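Local coordinates for protein glycoside hydrolase family 81 (Clostridium thermocellum, PDB 6FOP) that probably hydrolyses beta-1,3-glucans such as laminarin, as a family 81 glycoside hydrolase of the cellulosome, at residues A23-T28 and G33-N38; S42-N47 and F110-V115; E65-G70 and G121-T126. All coordinates share one frame; numbering follows the deposited sequence. Where two conformers were deposited one is given.

Contact 1: A23-T28 and G33-N38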
loop_
_atom_site.group_PDB
_atom_site.type_symbol
_atom_site.label_atom_id
_atom_site.label_comp_id
_atom_site.label_asym_id
_atom_site.label_seq_id
_atom_site.Cartn_x
_atom_site.Cartn_y
_atom_site.Cartn_z
ATOM N N ALA A 23 14.379 5.793 -20.421
ATOM C CA ALA A 23 14.133 7.137 -20.941
ATOM C C ALA A 23 12.711 7.309 -21.467
ATOM O O ALA A 23 12.105 8.365 -21.276
ATOM C CB ALA A 23 15.123 7.443 -22.049
ATOM N N GLU A 24 12.175 6.249 -22.090
ATOM C CA GLU A 24 10.875 6.314 -22.766
ATOM C C GLU A 24 9.741 6.252 -21.726
ATOM O O GLU A 24 9.682 5.322 -20.923
ATOM C CB GLU A 24 10.702 5.113 -23.704
ATOM C CG GLU A 24 11.725 4.963 -24.825
ATOM C CD GLU A 24 13.153 4.517 -24.429
ATOM O OE1 GLU A 24 13.417 3.961 -23.309
ATOM O OE2 GLU A 24 14.033 4.749 -25.297
ATOM N N ILE A 25 8.844 7.224 -21.761
ATOM C CA ILE A 25 7.645 7.255 -20.925
ATOM C C ILE A 25 6.437 7.421 -21.832
ATOM O O ILE A 25 6.300 8.433 -22.526
ATOM C CB ILE A 25 7.674 8.364 -19.864
ATOM C CG1 ILE A 25 8.955 8.271 -19.024
ATOM C CG2 ILE A 25 6.463 8.225 -18.932
ATOM C CD1 ILE A 25 9.074 9.300 -17.924
ATOM N N TYR A 26 5.557 6.416 -21.833
ATOM C CA TYR A 26 4.383 6.390 -22.700
ATOM C C TYR A 26 3.273 7.206 -22.029
ATOM O O TYR A 26 2.328 6.694 -21.420
ATOM C CB TYR A 26 3.979 4.937 -23.055
ATOM C CG TYR A 26 4.948 4.296 -24.005
ATOM C CD1 TYR A 26 4.831 4.495 -25.385
ATOM C CD2 TYR A 26 6.012 3.501 -23.534
ATOM C CE1 TYR A 26 5.742 3.928 -26.265
ATOM C CE2 TYR A 26 6.925 2.926 -24.414
ATOM C CZ TYR A 26 6.777 3.140 -25.781
ATOM O OH TYR A 26 7.661 2.576 -26.666
ATOM N N LYS A 27 3.447 8.525 -22.155
ATOM C CA LYS A 27 2.527 9.518 -21.648
ATOM C C LYS A 27 2.253 10.531 -22.765
ATOM O O LYS A 27 3.047 10.671 -23.708
ATOM C CB LYS A 27 3.074 10.230 -20.393
ATOM C CG LYS A 27 4.371 10.994 -20.594
ATOM C CD LYS A 27 4.781 11.700 -19.315
ATOM C CE LYS A 27 6.230 12.142 -19.345
ATOM N NZ LYS A 27 6.446 13.225 -20.323
ATOM N N THR A 28 1.130 11.216 -22.636
ATOM C CA THR A 28 0.817 12.337 -23.511
ATOM C C THR A 28 1.361 13.618 -22.935
ATOM O O THR A 28 1.794 13.663 -21.796
ATOM C CB THR A 28 -0.712 12.568 -23.705
ATOM O OG1 THR A 28 -1.235 13.135 -22.493
ATOM C CG2 THR A 28 -1.438 11.268 -24.040
ATOM N N GLY A 33 4.405 17.167 -14.711
ATOM C CA GLY A 33 5.050 16.924 -13.440
ATOM C C GLY A 33 5.502 15.490 -13.275
ATOM O O GLY A 33 5.489 14.685 -14.203
ATOM N N ALA A 34 5.889 15.154 -12.062
ATOM C CA ALA A 34 6.394 13.820 -11.803
ATOM C C ALA A 34 5.354 12.748 -12.147
ATOM O O ALA A 34 4.153 12.924 -11.892
ATOM C CB ALA A 34 6.844 13.706 -10.371
ATOM N N VAL A 35 5.835 11.651 -12.696
ATOM C CA VAL A 35 4.990 10.591 -13.252
ATOM C C VAL A 35 4.647 9.563 -12.181
ATOM O O VAL A 35 5.542 8.987 -11.578
ATOM C CB VAL A 35 5.736 9.917 -14.419
ATOM C CG1 VAL A 35 4.915 8.787 -14.999
ATOM C CG2 VAL A 35 6.098 10.957 -15.479
ATOM N N PRO A 36 3.349 9.311 -11.925
ATOM C CA PRO A 36 3.007 8.250 -10.974
ATOM C C PRO A 36 3.589 6.896 -11.371
ATOM O O PRO A 36 3.608 6.544 -12.561
ATOM C CB PRO A 36 1.470 8.217 -11.016
ATOM C CG PRO A 36 1.121 9.615 -11.427
ATOM C CD PRO A 36 2.151 9.993 -12.427
ATOM N N THR A 37 4.061 6.150 -10.371
ATOM C CA THR A 37 4.577 4.785 -10.543
ATOM C C THR A 37 4.042 3.903 -9.418
ATOM O O THR A 37 3.290 4.361 -8.541
ATOM C CB THR A 37 6.123 4.786 -10.492
ATOM O OG1 THR A 37 6.576 5.144 -9.181
ATOM C CG2 THR A 37 6.712 5.766 -11.487
ATOM N N ASN A 38 4.427 2.635 -9.428
ATOM C CA ASN A 38 4.125 1.749 -8.315
ATOM C C ASN A 38 2.641 1.610 -8.075
ATOM O O ASN A 38 2.166 1.647 -6.949
ATOM C CB ASN A 38 4.839 2.145 -7.004
ATOM C CG ASN A 38 6.336 2.116 -7.147
ATOM O OD1 ASN A 38 6.963 3.107 -7.522
ATOM N ND2 ASN A 38 6.939 0.970 -6.799
#
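Ile25 and Val35 meet because each turns a branch away from its own carbonyl carbon and out across the gap: CG1 of Ile25 takes that position (chi1 -54°) and runs on fully extended to CD1, while on Val35 it is CG2 that does so, with CG1 anti to the backbone N. The two side chains approach tip to tip, Ile25 CD1 lying 4.2 Å from Val35 CG2. Lys27 reaches the same methyl differently. Its chi1 of 61° sets CG between the backbone N and the carbonyl carbon, the next two torsions are extended, and the chain bends at chi4 (68°). The aliphatic part passes obliquely over Val35, with Lys27 CE 4.0 Å and Lys27 CD 4.1 Å from Val35 CG2. One valine methyl is thus shared by an isoleucine tip and the flank of a lysine. Tyr26 centres an inverse gamma turn, and the residues flanking it both point toward Val35; the turn's Lys27 N to Ile25 O bond, 2.9 Å, is weak. Both segments belong to the long loop between strand 8-11 and helix 43-46. Leu45 of that helix touches Ile25, Lys27 and Val35, Ile25 also touches Trp397 and Asn396 of another loop, and backbone bonds from Tyr26 and Thr28 to Ala104 tie the loop to strand 103-107.

Contact 2: S42-N47 and F110-V115. With MG (magnesium ion), chain Y.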
loop_
_atom_site.group_PDB
_atom_site.type_symbol
_atom_site.label_atom_id
_atom_site.label_comp_id
_atom_site.label_asym_id
_atom_site.label_seq_id
_atom_site.Cartn_x
_atom_site.Cartn_y
_atom_site.Cartn_z
ATOM N N SER A 42 0.318 1.289 -13.830
ATOM C CA SER A 42 1.662 1.737 -14.195
ATOM C C SER A 42 2.211 1.188 -15.479
ATOM O O SER A 42 3.015 1.856 -16.116
ATOM C CB SER A 42 2.618 1.463 -13.048
ATOM O OG SER A 42 2.214 2.166 -11.898
ATOM N N SER A 43 1.818 -0.030 -15.868
ATOM C CA SER A 43 2.422 -0.635 -17.074
ATOM C C SER A 43 2.100 0.121 -18.375
ATOM O O SER A 43 2.844 0.018 -19.348
ATOM C CB SER A 43 2.031 -2.100 -17.232
ATOM O OG SER A 43 0.679 -2.253 -17.666
ATOM N N ILE A 44 1.040 0.916 -18.357
ATOM C CA ILE A 44 0.746 1.816 -19.474
ATOM C C ILE A 44 1.912 2.745 -19.788
ATOM O O ILE A 44 2.205 2.970 -20.961
ATOM C CB ILE A 44 -0.513 2.645 -19.222
ATOM C CG1 ILE A 44 -1.743 1.756 -19.015
ATOM C CG2 ILE A 44 -0.775 3.606 -20.376
ATOM C CD1 ILE A 44 -2.925 2.484 -18.410
ATOM N N LEU A 45 2.586 3.228 -18.737
ATOM C CA LEU A 45 3.689 4.178 -18.868
ATOM C C LEU A 45 4.976 3.537 -19.355
ATOM O O LEU A 45 5.768 4.183 -20.056
ATOM C CB LEU A 45 3.956 4.872 -17.523
ATOM C CG LEU A 45 2.856 5.822 -17.056
ATOM C CD1 LEU A 45 2.899 5.979 -15.543
ATOM C CD2 LEU A 45 2.939 7.163 -17.764
ATOM N N TRP A 46 5.222 2.284 -18.930
ATOM C CA TRP A 46 6.515 1.641 -19.172
ATOM C C TRP A 46 6.562 0.816 -20.465
ATOM O O TRP A 46 7.627 0.638 -21.062
ATOM C CB TRP A 46 6.858 0.733 -17.979
ATOM C CG TRP A 46 7.132 1.426 -16.660
ATOM C CD1 TRP A 46 6.209 1.921 -15.789
ATOM C CD2 TRP A 46 8.404 1.609 -16.048
ATOM N NE1 TRP A 46 6.833 2.424 -14.658
ATOM C CE2 TRP A 46 8.188 2.245 -14.805
ATOM C CE3 TRP A 46 9.703 1.291 -16.425
ATOM C CZ2 TRP A 46 9.235 2.537 -13.924
ATOM C CZ3 TRP A 46 10.736 1.602 -15.565
ATOM C CH2 TRP A 46 10.493 2.218 -14.327
ATOM N N ASN A 47 5.412 0.266 -20.852
ATOM C CA ASN A 47 5.292 -0.614 -21.999
ATOM C C ASN A 47 4.675 0.163 -23.175
ATOM O O ASN A 47 3.903 1.089 -22.964
ATOM C CB ASN A 47 4.435 -1.808 -21.547
ATOM C CG ASN A 47 4.458 -2.965 -22.513
ATOM O OD1 ASN A 47 5.351 -3.831 -22.515
ATOM N ND2 ASN A 47 3.426 -3.012 -23.312
ATOM N N PHE A 110 -7.727 6.959 -8.140
ATOM C CA PHE A 110 -8.189 5.608 -8.454
ATOM C C PHE A 110 -8.755 5.473 -9.869
ATOM O O PHE A 110 -9.594 4.600 -10.133
ATOM C CB PHE A 110 -9.138 5.036 -7.366
ATOM C CG PHE A 110 -10.207 5.955 -6.838
ATOM C CD1 PHE A 110 -9.920 6.878 -5.812
ATOM C CD2 PHE A 110 -11.535 5.796 -7.222
ATOM C CE1 PHE A 110 -10.913 7.658 -5.266
ATOM C CE2 PHE A 110 -12.535 6.591 -6.669
ATOM C CZ PHE A 110 -12.215 7.546 -5.715
ATOM N N ALA A 111 -8.195 6.240 -10.804
ATOM C CA ALA A 111 -8.551 6.104 -12.207
ATOM C C ALA A 111 -7.374 6.510 -13.078
ATOM O O ALA A 111 -6.450 7.213 -12.633
ATOM C CB ALA A 111 -9.822 6.900 -12.544
ATOM N N VAL A 112 -7.466 6.133 -14.347
ATOM C CA VAL A 112 -6.489 6.529 -15.374
ATOM C C VAL A 112 -7.229 6.797 -16.681
ATOM O O VAL A 112 -8.136 6.046 -17.037
ATOM C CB VAL A 112 -5.390 5.460 -15.577
ATOM C CG1 VAL A 112 -5.965 4.086 -15.911
ATOM C CG2 VAL A 112 -4.358 5.880 -16.604
ATOM N N ASP A 113 -6.828 7.855 -17.367
ATOM C CA ASP A 113 -7.219 8.102 -18.750
ATOM C C ASP A 113 -6.020 7.760 -19.618
ATOM O O ASP A 113 -4.924 8.274 -19.371
ATOM C CB ASP A 113 -7.541 9.573 -18.988
ATOM C CG ASP A 113 -8.726 10.090 -18.194
ATOM O OD1 ASP A 113 -9.565 9.310 -17.699
ATOM O OD2 ASP A 113 -8.807 11.337 -18.060
ATOM N N ALA A 114 -6.234 6.923 -20.636
ATOM C CA ALA A 114 -5.182 6.573 -21.602
ATOM C C ALA A 114 -5.676 6.820 -23.020
ATOM O O ALA A 114 -6.861 6.658 -23.296
ATOM C CB ALA A 114 -4.759 5.121 -21.434
ATOM N N VAL A 115 -4.744 7.164 -23.902
ATOM C CA VAL A 115 -5.074 7.493 -25.284
ATOM C C VAL A 115 -4.293 6.580 -26.217
ATOM O O VAL A 115 -3.095 6.350 -26.032
ATOM C CB VAL A 115 -4.682 8.954 -25.606
ATOM C CG1 VAL A 115 -4.864 9.261 -27.101
ATOM C CG2 VAL A 115 -5.503 9.918 -24.787
HETATM MG MG MG Y . 1.904 2.169 -23.103
#
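Ile44 faces Ala114 with their CA atoms 7.9 Å apart, the nearest pair of CA atoms between a short, weakly bonded helix around 43-46 and the strand 111-115. The helical turn is held by Leu45 N to Ser42 O and Asn47 N to Ser43 O, both 3.0 Å. In the strand the backbone is extended, and alternate residues, Val112 and Ala114, direct their side chains at the helix while Asp113 points away. Ile44 alone carries the contact on the helical side, and it uses two branches. CG1 lies anti to the carbonyl carbon (chi1 -60°) and extends to the end methyl, so that Ile44 CD1 meets Val112 CG2 tip to tip at 4.1 Å. The other branch is anti to the backbone N, and Ile44 CG2 lies 4.4 Å from Ala114 CB. A single isoleucine therefore spans two successive inward-facing positions of one strand, a helix-on-sheet contact at the 103-107 end of the eight-stranded antiparallel sheet. Strand 103-107 lies next to 111-118 there, and its Ile107 touches both Val112 and Leu45, while Ile53 packs on Ile44 from the seven-stranded sheet. The backbone of the same helical turn binds a magnesium ion: Ile44 O and Asn47 O each coordinate it at 2.3 Å, with Tyr49 O and Ala102 O as further ligands. Ala102 brings the chain just ahead of strand 103-107 to the same ion.

Contact 3: E65-G70 and G121-T126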
loop_
_atom_site.group_PDB
_atom_site.type_symbol
_atom_site.label_atom_id
_atom_site.label_comp_id
_atom_site.label_asym_id
_atom_site.label_seq_id
_atom_site.Cartn_x
_atom_site.Cartn_y
_atom_site.Cartn_z
ATOM N N GLU A 65 -4.746 -3.521 -31.431
ATOM C CA GLU A 65 -6.143 -3.406 -31.893
ATOM C C GLU A 65 -6.961 -2.430 -31.036
ATOM O O GLU A 65 -7.911 -1.813 -31.512
ATOM C CB GLU A 65 -6.825 -4.795 -31.859
ATOM C CG GLU A 65 -8.296 -4.787 -32.281
ATOM C CD GLU A 65 -8.987 -6.119 -32.142
ATOM O OE1 GLU A 65 -8.368 -7.096 -31.656
ATOM O OE2 GLU A 65 -10.181 -6.180 -32.504
ATOM N N GLY A 66 -6.646 -2.327 -29.748
ATOM C CA GLY A 66 -7.494 -1.546 -28.853
ATOM C C GLY A 66 -7.338 -1.970 -27.409
ATOM O O GLY A 66 -6.224 -2.325 -26.970
ATOM N N ILE A 67 -8.460 -1.971 -26.685
ATOM C CA ILE A 67 -8.465 -2.213 -25.239
ATOM C C ILE A 67 -9.249 -3.476 -24.907
ATOM O O ILE A 67 -10.487 -3.521 -25.069
ATOM C CB ILE A 67 -9.083 -1.026 -24.446
ATOM C CG1 ILE A 67 -8.503 0.338 -24.864
ATOM C CG2 ILE A 67 -8.854 -1.261 -22.956
ATOM C CD1 ILE A 67 -9.311 1.099 -25.895
ATOM N N GLU A 68 -8.550 -4.517 -24.445
ATOM C CA GLU A 68 -9.235 -5.706 -23.959
ATOM C C GLU A 68 -9.954 -5.348 -22.674
ATOM O O GLU A 68 -9.387 -4.645 -21.838
ATOM C CB GLU A 68 -8.286 -6.865 -23.656
ATOM C CG GLU A 68 -7.481 -7.337 -24.850
ATOM C CD GLU A 68 -6.749 -8.637 -24.605
ATOM O OE1 GLU A 68 -6.520 -8.998 -23.435
ATOM O OE2 GLU A 68 -6.355 -9.292 -25.603
ATOM N N VAL A 69 -11.147 -5.882 -22.511
ATOM C CA VAL A 69 -11.989 -5.743 -21.334
ATOM C C VAL A 69 -12.381 -7.128 -20.856
ATOM O O VAL A 69 -12.788 -7.985 -21.671
ATOM C CB VAL A 69 -13.265 -4.942 -21.636
ATOM C CG1 VAL A 69 -14.167 -4.860 -20.409
ATOM C CG2 VAL A 69 -12.944 -3.555 -22.170
ATOM N N GLY A 70 -12.302 -7.369 -19.549
ATOM C CA GLY A 70 -12.785 -8.635 -19.014
ATOM C C GLY A 70 -13.142 -8.580 -17.547
ATOM O O GLY A 70 -12.769 -7.639 -16.829
ATOM N N GLY A 121 -7.421 8.455 -36.363
ATOM C CA GLY A 121 -8.416 8.170 -35.329
ATOM C C GLY A 121 -7.816 7.874 -33.963
ATOM O O GLY A 121 -6.619 7.633 -33.836
ATOM N N SER A 122 -8.665 7.847 -32.951
ATOM C CA SER A 122 -8.195 7.645 -31.569
ATOM C C SER A 122 -9.276 7.065 -30.690
ATOM O O SER A 122 -10.449 7.168 -30.982
ATOM C CB SER A 122 -7.710 8.975 -30.980
ATOM O OG SER A 122 -8.793 9.830 -30.673
ATOM N N ILE A 123 -8.837 6.422 -29.605
ATOM C CA ILE A 123 -9.709 6.035 -28.520
ATOM C C ILE A 123 -9.060 6.590 -27.231
ATOM O O ILE A 123 -7.873 6.355 -26.989
ATOM C CB ILE A 123 -9.814 4.504 -28.360
ATOM C CG1 ILE A 123 -10.209 3.849 -29.683
ATOM C CG2 ILE A 123 -10.823 4.151 -27.259
ATOM C CD1 ILE A 123 -10.125 2.347 -29.661
ATOM N N LYS A 124 -9.863 7.259 -26.404
ATOM C CA LYS A 124 -9.446 7.668 -25.064
ATOM C C LYS A 124 -10.275 6.866 -24.102
ATOM O O LYS A 124 -11.497 6.911 -24.139
ATOM C CB LYS A 124 -9.661 9.154 -24.836
ATOM C CG LYS A 124 -9.079 9.621 -23.489
ATOM C CD LYS A 124 -9.110 11.144 -23.425
ATOM C CE LYS A 124 -8.508 11.709 -22.164
ATOM N NZ LYS A 124 -8.437 13.199 -22.299
ATOM N N ALA A 125 -9.594 6.080 -23.269
ATOM C CA ALA A 125 -10.243 5.174 -22.319
ATOM C C ALA A 125 -10.012 5.633 -20.884
ATOM O O ALA A 125 -8.872 5.978 -20.523
ATOM C CB ALA A 125 -9.698 3.779 -22.501
ATOM N N THR A 126 -11.084 5.661 -20.099
ATOM C CA THR A 126 -10.994 5.882 -18.660
ATOM C C THR A 126 -11.283 4.545 -17.971
ATOM O O THR A 126 -12.382 3.982 -18.121
ATOM C CB THR A 126 -12.004 6.927 -18.178
ATOM O OG1 THR A 126 -11.750 8.159 -18.850
ATOM C CG2 THR A 126 -11.935 7.167 -16.672
#
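Ile67 and Ile123 meet tip to tip, and the apolar contacts centre on one methyl group: Ile67 CD1 lies 3.7 Å from Ile123 CG2 and 4.1 Å from Ile123 CD1, resting against the ends of both branches of its partner. Ile67 CD1 also sits 4.3 Å from Ala125 CB, two residues further along the strand. The bend in Ile67 explains this reach: chi2 is 96°, away from the usual staggered values, which turns CD1 off the extended path. Ile123, by contrast, is extended at chi2 (171°).

The polar bonds do not cross between the strands. Lys124, whose CB points away from strand 66-70, forms a salt bridge with Asp105 of strand 103-107, two strands away in the same sheet, while Glu68 pairs with Lys63 at the end of neighbouring strand 59-63 and hydrogen-bonds to His85 of a loop. Backbone bonds from Ile67 to Val91 and from Glu68 to Lys61 hold strand 66-70 within its sheet.

Two sheets therefore meet face to face here, strand 66-70 from one and strand 121-128 from the other, as in a beta-sandwich, with Phe136, Phe62 and Met116 around Ile67. The side-chain contacts between the segments are all apolar, so their mutual attachment depends on shape and van der Waals contact.

The three contacts lie on the same side of the chain's centre and form a row from loop to sheets. Contacts 1 and 2 have centres 9 Å apart and touch, notably through a probable hydrogen bond of 2.9 Å from Tyr26 N to Leu45 O. Centre to centre, contact 3 is about 12 Å from contact 2 and 19 Å from contact 1. Strands 111-118 and 121-128, neighbours in the eight-stranded sheet, link contacts 2 and 3, with a probable hydrogen bond of 2.8 Å between Ala125 N and Ala114 O. Contact 1 closes before the others open, whereas contacts 2 and 3 interleave along the chain. The loop, the metal-binding helical turn and the two sheets thus touch in sequence.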